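Local coordinates for protein transcobalamin-1 (Homo sapiens, PDB 4KKI) that binds vitamin B12 with femtomolar affinity, carrying it and protecting it from the acidic environment of the stomach, at residues E226-E231 against G245-A250; A250-S255 against W263-T268. All blocks are in the same frame, centred on the assembly; numbering follows the deposited sequence.

Contact 1: residues E226-E231 against G245-A250; sequences EKILSE and GEAMQA
Ile228 and Ala247 are the nearest CA pair between the two segments, 7.2 Å apart, a spacing consistent with the methyl-only side chains of Ala247 and Ala250, the two positions that meet Ile228. Ile228 does all the touching from its side. Its two branches part: with CG1 beside the backbone N (chi1 -74°) and chi2 extended at 175°, Ile228 CD1 runs out to Ala250 CB at 4.1 Å, while Ile228 CG2, anti to the backbone N, faces Ala247 CB at 4.3 Å. The two alanines are three residues apart, so their methyls lie on one side of the helix and the forked isoleucine meets both. These are relaxed van der Waals distances, and only 93 Å² is buried between the segments. Within 226-231, Ser230 OG folds back onto Glu226 O (2.7 Å), approaching from above the carbonyl plane, whereas Ser230 N reaches the same oxygen from the opposite face; two donors thus grip one carbonyl. The joint belongs to the alpha6-alpha6 barrel of the N-terminal domain, where Ile228 also packs on Phe183 of strand 182-183 and on Ile238, and Ala250 rests against Val192 of helix 185-203.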
loop_
_atom_site.group_PDB
_atom_site.type_symbol
_atom_site.label_atom_id
_atom_site.label_comp_id
_atom_site.label_asym_id
_atom_site.label_seq_id
_atom_site.Cartn_x
_atom_site.Cartn_y
_atom_site.Cartn_z
ATOM N N GLU A 226 -13.953 0.623 13.192
ATOM C CA GLU A 226 -15.347 0.606 12.772
ATOM C C GLU A 226 -15.494 0.925 11.284
ATOM O O GLU A 226 -16.243 0.254 10.574
ATOM C CB GLU A 226 -16.163 1.583 13.618
ATOM C CG GLU A 226 -16.213 1.203 15.088
ATOM C CD GLU A 226 -16.698 2.335 15.967
ATOM O OE1 GLU A 226 -16.823 3.470 15.463
ATOM O OE2 GLU A 226 -16.949 2.088 17.165
ATOM N N LYS A 227 -14.772 1.941 10.818
ATOM C CA LYS A 227 -14.796 2.320 9.406
ATOM C C LYS A 227 -14.187 1.237 8.519
ATOM O O LYS A 227 -14.635 1.022 7.393
ATOM C CB LYS A 227 -14.060 3.644 9.181
ATOM C CG LYS A 227 -14.706 4.846 9.843
ATOM C CD LYS A 227 -13.823 6.079 9.712
ATOM C CE LYS A 227 -14.468 7.293 10.357
ATOM N NZ LYS A 227 -15.707 7.697 9.639
ATOM N N ILE A 228 -13.159 0.564 9.026
ATOM C CA ILE A 228 -12.550 -0.542 8.297
ATOM C C ILE A 228 -13.544 -1.693 8.147
ATOM O O ILE A 228 -13.762 -2.195 7.045
ATOM C CB ILE A 228 -11.256 -1.036 8.979
ATOM C CG1 ILE A 228 -10.123 -0.035 8.756
ATOM C CG2 ILE A 228 -10.844 -2.395 8.433
ATOM C CD1 ILE A 228 -8.850 -0.383 9.497
ATOM N N LEU A 229 -14.160 -2.092 9.256
ATOM C CA LEU A 229 -15.131 -3.182 9.251
ATOM C C LEU A 229 -16.387 -2.848 8.446
ATOM O O LEU A 229 -17.057 -3.743 7.932
ATOM C CB LEU A 229 -15.509 -3.574 10.681
ATOM C CG LEU A 229 -14.463 -4.393 11.438
ATOM C CD1 LEU A 229 -14.838 -4.529 12.901
ATOM C CD2 LEU A 229 -14.310 -5.760 10.794
ATOM N N SER A 230 -16.701 -1.561 8.338
ATOM C CA SER A 230 -17.854 -1.117 7.560
ATOM C C SER A 230 -17.647 -1.358 6.070
ATOM O O SER A 230 -18.596 -1.308 5.290
ATOM C CB SER A 230 -18.134 0.367 7.802
ATOM O OG SER A 230 -18.535 0.600 9.140
ATOM N N GLU A 231 -16.401 -1.609 5.680
ATOM C CA GLU A 231 -16.080 -1.851 4.281
ATOM C C GLU A 231 -15.902 -3.339 4.008
ATOM O O GLU A 231 -15.434 -3.729 2.939
ATOM C CB GLU A 231 -14.814 -1.090 3.875
ATOM C CG GLU A 231 -14.875 0.415 4.101
ATOM C CD GLU A 231 -15.840 1.124 3.164
ATOM O OE1 GLU A 231 -16.198 0.550 2.113
ATOM O OE2 GLU A 231 -16.238 2.264 3.481
ATOM N N GLY A 245 -5.301 -7.589 2.998
ATOM C CA GLY A 245 -4.130 -8.078 3.706
ATOM C C GLY A 245 -3.703 -7.181 4.852
ATOM O O GLY A 245 -3.493 -7.645 5.972
ATOM N N GLU A 246 -3.583 -5.889 4.576
ATOM C CA GLU A 246 -3.179 -4.942 5.603
ATOM C C GLU A 246 -4.343 -4.577 6.521
ATOM O O GLU A 246 -4.135 -4.172 7.663
ATOM C CB GLU A 246 -2.521 -3.710 4.976
ATOM C CG GLU A 246 -1.249 -4.058 4.202
ATOM C CD GLU A 246 -0.460 -2.843 3.749
ATOM O OE1 GLU A 246 -1.074 -1.798 3.450
ATOM O OE2 GLU A 246 0.787 -2.937 3.694
ATOM N N ALA A 247 -5.569 -4.746 6.033
ATOM C CA ALA A 247 -6.736 -4.577 6.891
ATOM C C ALA A 247 -6.737 -5.657 7.972
ATOM O O ALA A 247 -7.044 -5.380 9.131
ATOM C CB ALA A 247 -8.021 -4.618 6.080
ATOM N N MET A 248 -6.381 -6.881 7.585
ATOM C CA MET A 248 -6.253 -7.984 8.533
ATOM C C MET A 248 -5.218 -7.671 9.615
ATOM O O MET A 248 -5.456 -7.927 10.795
ATOM C CB MET A 248 -5.891 -9.293 7.818
ATOM C CG MET A 248 -6.969 -9.833 6.880
ATOM S SD MET A 248 -6.445 -11.298 5.957
ATOM C CE MET A 248 -6.241 -12.486 7.282
ATOM N N GLN A 249 -4.078 -7.113 9.209
ATOM C CA GLN A 249 -3.046 -6.701 10.159
ATOM C C GLN A 249 -3.614 -5.732 11.185
ATOM O O GLN A 249 -3.412 -5.896 12.390
ATOM C CB GLN A 249 -1.871 -6.026 9.448
ATOM C CG GLN A 249 -1.007 -6.946 8.611
ATOM C CD GLN A 249 0.275 -6.268 8.166
ATOM O OE1 GLN A 249 0.895 -5.530 8.932
ATOM N NE2 GLN A 249 0.671 -6.506 6.920
ATOM N N ALA A 250 -4.319 -4.718 10.694
ATOM C CA ALA A 250 -4.925 -3.709 11.557
ATOM C C ALA A 250 -5.905 -4.335 12.547
ATOM O O ALA A 250 -5.926 -3.971 13.722
ATOM C CB ALA A 250 -5.615 -2.645 10.721
#

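Contact 2: residues A250-S255 against W263-T268; sequences ALFVSS and WNCQQT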
loop_
_atom_site.group_PDB
_atom_site.type_symbol
_atom_site.label_atom_id
_atom_site.label_comp_id
_atom_site.label_asym_id
_atom_site.label_seq_id
_atom_site.Cartn_x
_atom_site.Cartn_y
_atom_site.Cartn_z
ATOM N N ALA A 250 -4.319 -4.718 10.694
ATOM C CA ALA A 250 -4.925 -3.709 11.557
ATOM C C ALA A 250 -5.905 -4.335 12.547
ATOM O O ALA A 250 -5.926 -3.971 13.722
ATOM C CB ALA A 250 -5.615 -2.645 10.721
ATOM N N LEU A 251 -6.708 -5.283 12.071
ATOM C CA LEU A 251 -7.674 -5.962 12.929
ATOM C C LEU A 251 -6.995 -6.949 13.880
ATOM O O LEU A 251 -7.493 -7.198 14.980
ATOM C CB LEU A 251 -8.746 -6.671 12.093
ATOM C CG LEU A 251 -9.658 -5.775 11.248
ATOM C CD1 LEU A 251 -10.669 -6.611 10.484
ATOM C CD2 LEU A 251 -10.364 -4.737 12.113
ATOM N N PHE A 252 -5.865 -7.506 13.449
ATOM C CA PHE A 252 -5.070 -8.400 14.291
ATOM C C PHE A 252 -4.663 -7.725 15.597
ATOM O O PHE A 252 -4.710 -8.336 16.662
ATOM C CB PHE A 252 -3.797 -8.856 13.564
ATOM C CG PHE A 252 -4.013 -9.972 12.581
ATOM C CD1 PHE A 252 -5.272 -10.521 12.392
ATOM C CD2 PHE A 252 -2.950 -10.481 11.855
ATOM C CE1 PHE A 252 -5.464 -11.550 11.490
ATOM C CE2 PHE A 252 -3.134 -11.513 10.954
ATOM C CZ PHE A 252 -4.395 -12.048 10.770
ATOM N N VAL A 253 -4.264 -6.459 15.506
ATOM C CA VAL A 253 -3.711 -5.752 16.654
ATOM C C VAL A 253 -4.740 -4.886 17.379
ATOM O O VAL A 253 -4.408 -4.204 18.348
ATOM C CB VAL A 253 -2.516 -4.865 16.243
ATOM C CG1 VAL A 253 -1.484 -5.689 15.485
ATOM C CG2 VAL A 253 -2.988 -3.687 15.401
ATOM N N SER A 254 -5.985 -4.918 16.913
ATOM C CA SER A 254 -7.019 -4.060 17.485
ATOM C C SER A 254 -8.278 -4.823 17.906
ATOM O O SER A 254 -9.399 -4.373 17.664
ATOM C CB SER A 254 -7.367 -2.923 16.516
ATOM O OG SER A 254 -7.806 -3.421 15.265
ATOM N N SER A 255 -8.086 -5.962 18.558
ATOM C CA SER A 255 -9.195 -6.786 19.028
ATOM C C SER A 255 -9.977 -6.126 20.157
ATOM O O SER A 255 -11.019 -6.612 20.564
ATOM C CB SER A 255 -8.688 -8.146 19.491
ATOM O OG SER A 255 -7.350 -8.351 19.093
ATOM N N TRP A 263 -16.395 -9.931 12.901
ATOM C CA TRP A 263 -15.476 -10.362 11.854
ATOM C C TRP A 263 -15.134 -11.841 11.961
ATOM O O TRP A 263 -14.727 -12.320 13.017
ATOM C CB TRP A 263 -14.186 -9.542 11.908
ATOM C CG TRP A 263 -13.196 -9.915 10.848
ATOM C CD1 TRP A 263 -13.461 -10.193 9.536
ATOM C CD2 TRP A 263 -11.780 -10.065 11.011
ATOM N NE1 TRP A 263 -12.296 -10.498 8.873
ATOM C CE2 TRP A 263 -11.251 -10.427 9.755
ATOM C CE3 TRP A 263 -10.909 -9.925 12.095
ATOM C CZ2 TRP A 263 -9.890 -10.650 9.555
ATOM C CZ3 TRP A 263 -9.558 -10.147 11.894
ATOM C CH2 TRP A 263 -9.061 -10.504 10.636
ATOM N N ASN A 264 -15.298 -12.556 10.855
ATOM C CA ASN A 264 -14.854 -13.937 10.764
ATOM C C ASN A 264 -13.529 -13.968 10.016
ATOM O O ASN A 264 -13.502 -13.905 8.785
ATOM C CB ASN A 264 -15.902 -14.781 10.035
ATOM C CG ASN A 264 -15.609 -16.272 10.100
ATOM O OD1 ASN A 264 -14.473 -16.691 10.317
ATOM N ND2 ASN A 264 -16.643 -17.081 9.905
ATOM N N CYS A 265 -12.432 -14.055 10.764
ATOM C CA CYS A 265 -11.095 -14.011 10.178
ATOM C C CYS A 265 -10.860 -15.171 9.220
ATOM O O CYS A 265 -10.194 -15.016 8.198
ATOM C CB CYS A 265 -10.023 -14.010 11.272
ATOM S SG CYS A 265 -8.317 -13.935 10.656
ATOM N N GLN A 266 -11.412 -16.332 9.555
ATOM C CA GLN A 266 -11.213 -17.522 8.743
ATOM C C GLN A 266 -11.848 -17.377 7.361
ATOM O O GLN A 266 -11.261 -17.782 6.358
ATOM C CB GLN A 266 -11.758 -18.761 9.455
ATOM C CG GLN A 266 -11.305 -20.068 8.835
ATOM C CD GLN A 266 -9.799 -20.253 8.907
ATOM O OE1 GLN A 266 -9.155 -20.589 7.912
ATOM N NE2 GLN A 266 -9.231 -20.038 10.089
ATOM N N GLN A 267 -13.044 -16.797 7.309
ATOM C CA GLN A 267 -13.719 -16.572 6.034
ATOM C C GLN A 267 -12.903 -15.620 5.166
ATOM O O GLN A 267 -12.693 -15.873 3.980
ATOM C CB GLN A 267 -15.124 -16.007 6.247
ATOM C CG GLN A 267 -15.901 -15.809 4.951
ATOM C CD GLN A 267 -16.968 -14.737 5.062
ATOM O OE1 GLN A 267 -16.982 -13.953 6.011
ATOM N NE2 GLN A 267 -17.867 -14.696 4.085
ATOM N N THR A 268 -12.446 -14.528 5.772
ATOM C CA THR A 268 -11.590 -13.562 5.091
ATOM C C THR A 268 -10.336 -14.242 4.548
ATOM O O THR A 268 -9.971 -14.058 3.386
ATOM C CB THR A 268 -11.177 -12.415 6.035
ATOM O OG1 THR A 268 -12.331 -11.646 6.395
ATOM C CG2 THR A 268 -10.166 -11.506 5.362
#
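The indole of Trp263 is covered on both faces by the chain around it: Leu251 CD1 stands over one, and Cys265 CA, from only two residues further on, lies toward the rim of the other. The leucine contact is a CH-pi interaction, with Leu251 CD1 3.7 Å from the centroid of the six-membered ring of Trp263 and 14° off its normal; Leu251 CB adds a touch at Trp263 CZ3 (3.6 Å). Trp263 holds its CG opposite the backbone N (chi1 -179°), which directs the indole toward helix 244-252. In the ring plane, Trp263 NE1 donates to Thr268 OG1 at 2.7 Å with an N-H...O angle of 161°, which helps to set the rotation of the indole. The contact brackets the loop between two successive helices of the alpha6-alpha6 barrel, and Asn264 is the N-cap of the second, its OD1 accepting weak bonds from Gln266 N and Gln267 N. An alanine in place of Trp263, lacking the indole, would probably leave a gap beside Leu251 CD1 and Thr268 OG1 without the donor it now accepts from. Phe252 CE1 meets Trp263 CH2 at 3.8 Å, and the phenyl turns its edge to Cys265 SG, 5.2 Å from the ring centroid, a sulfur-aromatic contact. That sulfur is already tied to Cys26 in a disulfide.

Both contacts are buried, and both use helix 244-252, with Ala250 common to their segments. Contact 1 pairs the helix with the one before it in the chain, contact 2 with the start of the next helix and the loop residue leading into it; their centres lie about 8 Å apart. Contact 1 is nearer to the chain's centre, about 13 Å against 18 Å, and the side chain of Ala247 is about 9 Å from the bound cyanocobalamin, whereas contact 2 is remote from the annotated sites. Their chemistry differs too: an isoleucine against two methyls in the first; leucine, two aromatic rings and a disulfide sulfur, with about twice the buried area, in the second. Leu229 CD2, 3.8 Å from Leu251 CD1, joins them, as does Met248 CG, 4.0 Å from Trp263 CZ2.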